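Long-range contact in beta-phosphoglucomutase (Bacteroides vulgatus, PDB 3DV9), which probably interconverts beta-glucose 1-phosphate and glucose 6-phosphate as a magnesium-dependent phosphoglucomutase of the haloacid dehalogenase superfamily: residues K24-M30 / L125-T131. Sequence-based numbering, arbitrary orientation.
Sequences KAVLFDM and LTPMVVT. With MG (magnesium ion), chain B; PO4 (phosphate ion), chain C.
The side chains of L27 and M128, a selenomethionine, run alongside each other on one face of the sheet. L27 CD1 rests 3.7 Å from M128 SE. L27 CB also meets V130 CG2, and helix 169-178 covers L27 and V130. On the other face, the F28 ring turns an edge to M128 O, which lies near the ring plane. CG of F28 sits beside the backbone N (chi1 -72°), which brings the CD2 edge to 3.8 Å from M128 O. The ring packs on helices 113-122 and 230-244. F28 N bonds M128 O at 2.8 Å. V130 N bonds F28 O at 2.9 Å. These are neighbouring parallel strands of the HAD Rossmann-like core, with 25-29 between 126-130 and 185-189. At their C-terminal ends D29 OD2 binds magnesium at 2.1 Å, alongside D31, E65 and N190. D29 OD1 has a salt bridge to K165, which also bonds V130 O. T131 OG1 bonds S133 N. In contrast to the buried faces around L27, M128 and F28, the N-terminal edge is partly exposed at K24 and T126. There a water bridges K24 O, at 2.8 Å, to T126 OG1.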
loop_
_atom_site.group_PDB
_atom_site.type_symbol
_atom_site.label_atom_id
_atom_site.label_comp_id
_atom_site.label_asym_id
_atom_site.label_seq_id
_atom_site.Cartn_x
_atom_site.Cartn_y
_atom_site.Cartn_z
ATOM N N LYS A 24 -12.709 12.526 4.300
ATOM C CA LYS A 24 -12.601 12.371 5.747
ATOM C C LYS A 24 -11.373 11.571 6.156
ATOM O O LYS A 24 -10.923 11.664 7.291
ATOM C CB LYS A 24 -13.863 11.705 6.305
ATOM C CG LYS A 24 -15.127 12.449 5.927
ATOM C CD LYS A 24 -16.318 11.950 6.708
ATOM C CE LYS A 24 -17.614 12.619 6.210
ATOM N NZ LYS A 24 -17.797 14.023 6.680
ATOM N N ALA A 25 -10.882 10.742 5.250
ATOM C CA ALA A 25 -9.841 9.782 5.611
ATOM C C ALA A 25 -8.842 9.604 4.471
ATOM O O ALA A 25 -9.196 9.692 3.290
ATOM C CB ALA A 25 -10.507 8.386 5.939
ATOM N N VAL A 26 -7.605 9.283 4.837
ATOM C CA VAL A 26 -6.553 8.994 3.846
ATOM C C VAL A 26 -5.880 7.702 4.298
ATOM O O VAL A 26 -5.302 7.630 5.390
ATOM C CB VAL A 26 -5.511 10.152 3.655
ATOM C CG1 VAL A 26 -4.549 9.828 2.451
ATOM C CG2 VAL A 26 -6.203 11.508 3.416
ATOM N N LEU A 27 -6.012 6.678 3.450
ATOM C CA LEU A 27 -5.589 5.312 3.744
ATOM C C LEU A 27 -4.251 5.083 3.104
ATOM O O LEU A 27 -4.151 5.012 1.878
ATOM C CB LEU A 27 -6.602 4.295 3.159
ATOM C CG LEU A 27 -7.869 4.078 3.979
ATOM C CD1 LEU A 27 -8.331 5.231 4.818
ATOM C CD2 LEU A 27 -9.005 3.432 3.122
ATOM N N PHE A 28 -3.205 4.990 3.926
ATOM C CA PHE A 28 -1.828 4.826 3.417
ATOM C C PHE A 28 -1.351 3.404 3.434
ATOM O O PHE A 28 -1.314 2.730 4.492
ATOM C CB PHE A 28 -0.854 5.620 4.274
ATOM C CG PHE A 28 -0.937 7.086 4.080
ATOM C CD1 PHE A 28 -0.043 7.714 3.199
ATOM C CD2 PHE A 28 -1.878 7.849 4.767
ATOM C CE1 PHE A 28 -0.086 9.106 2.994
ATOM C CE2 PHE A 28 -1.949 9.254 4.566
ATOM C CZ PHE A 28 -1.041 9.877 3.700
ATOM N N ASP A 29 -0.882 2.947 2.277
ATOM C CA ASP A 29 -0.045 1.778 2.331
ATOM C C ASP A 29 1.225 2.031 3.202
ATOM O O ASP A 29 1.665 3.186 3.364
ATOM C CB ASP A 29 0.356 1.406 0.906
ATOM C CG ASP A 29 1.236 0.228 0.862
ATOM O OD1 ASP A 29 0.855 -0.797 1.476
ATOM O OD2 ASP A 29 2.316 0.339 0.257
HETATM N N MSE A 30 1.813 0.977 3.793
HETATM C CA MSE A 30 3.041 1.200 4.574
HETATM C C MSE A 30 4.378 1.087 3.792
HETATM O O MSE A 30 5.131 2.043 3.646
HETATM C CB MSE A 30 3.091 0.290 5.807
HETATM C CG MSE A 30 4.259 0.697 6.721
HETATM SE SE MSE A 30 4.302 -0.386 8.315
HETATM C CE MSE A 30 4.844 -2.079 7.470
ATOM N N LEU A 125 -8.533 15.418 9.159
ATOM C CA LEU A 125 -8.687 14.131 8.474
ATOM C C LEU A 125 -8.081 12.968 9.266
ATOM O O LEU A 125 -7.179 13.154 10.094
ATOM C CB LEU A 125 -8.071 14.185 7.064
ATOM C CG LEU A 125 -8.599 15.297 6.126
ATOM C CD1 LEU A 125 -7.758 15.440 4.869
ATOM C CD2 LEU A 125 -10.034 15.020 5.755
ATOM N N THR A 126 -8.573 11.755 8.987
ATOM C CA THR A 126 -8.121 10.563 9.689
ATOM C C THR A 126 -7.141 9.746 8.869
ATOM O O THR A 126 -7.541 9.125 7.884
ATOM C CB THR A 126 -9.327 9.679 10.023
ATOM O OG1 THR A 126 -10.223 10.437 10.838
ATOM C CG2 THR A 126 -8.867 8.361 10.713
ATOM N N PRO A 127 -5.842 9.766 9.243
ATOM C CA PRO A 127 -4.922 8.925 8.510
ATOM C C PRO A 127 -5.086 7.471 8.995
ATOM O O PRO A 127 -5.349 7.241 10.181
ATOM C CB PRO A 127 -3.541 9.489 8.904
ATOM C CG PRO A 127 -3.801 10.763 9.673
ATOM C CD PRO A 127 -5.148 10.560 10.277
HETATM N N MSE A 128 -4.955 6.514 8.080
HETATM C CA MSE A 128 -4.986 5.092 8.456
HETATM C C MSE A 128 -3.834 4.411 7.741
HETATM O O MSE A 128 -3.397 4.876 6.680
HETATM C CB MSE A 128 -6.325 4.420 8.066
HETATM C CG MSE A 128 -7.573 5.156 8.609
HETATM SE SE MSE A 128 -9.204 4.127 8.245
HETATM C CE MSE A 128 -8.760 2.538 9.293
ATOM N N VAL A 129 -3.361 3.325 8.325
ATOM C CA VAL A 129 -2.339 2.471 7.670
ATOM C C VAL A 129 -2.985 1.174 7.250
ATOM O O VAL A 129 -3.729 0.579 8.032
ATOM C CB VAL A 129 -1.150 2.159 8.596
ATOM C CG1 VAL A 129 -0.116 1.308 7.834
ATOM C CG2 VAL A 129 -0.533 3.405 9.069
ATOM N N VAL A 130 -2.703 0.739 6.011
ATOM C CA VAL A 130 -3.227 -0.525 5.460
ATOM C C VAL A 130 -2.091 -1.345 4.830
ATOM O O VAL A 130 -1.568 -0.988 3.761
ATOM C CB VAL A 130 -4.290 -0.275 4.395
ATOM C CG1 VAL A 130 -4.821 -1.640 3.856
ATOM C CG2 VAL A 130 -5.402 0.630 4.932
ATOM N N THR A 131 -1.721 -2.445 5.471
ATOM C CA THR A 131 -0.488 -3.139 5.058
ATOM C C THR A 131 -0.689 -4.628 5.003
ATOM O O THR A 131 -1.445 -5.182 5.801
ATOM C CB THR A 131 0.721 -2.740 5.952
ATOM O OG1 THR A 131 1.897 -3.417 5.493
ATOM C CG2 THR A 131 0.457 -3.095 7.414
HETATM MG MG MG B . 3.703 -0.915 -0.814
HETATM P P PO4 C . 2.720 -3.122 1.697
HETATM O O1 PO4 C . 2.572 -2.199 2.890
HETATM O O2 PO4 C . 3.410 -2.428 0.556
HETATM O O3 PO4 C . 1.350 -3.627 1.235
HETATM O O4 PO4 C . 3.520 -4.370 2.052
HETATM O O HOH W 1 -11.869 12.230 9.821
HETATM O O HOH W 2 2.661 -2.107 3.554
HETATM O O HOH W 3 3.122 -2.691 0.155
HETATM O O HOH W 4 1.764 -1.797 -1.920
#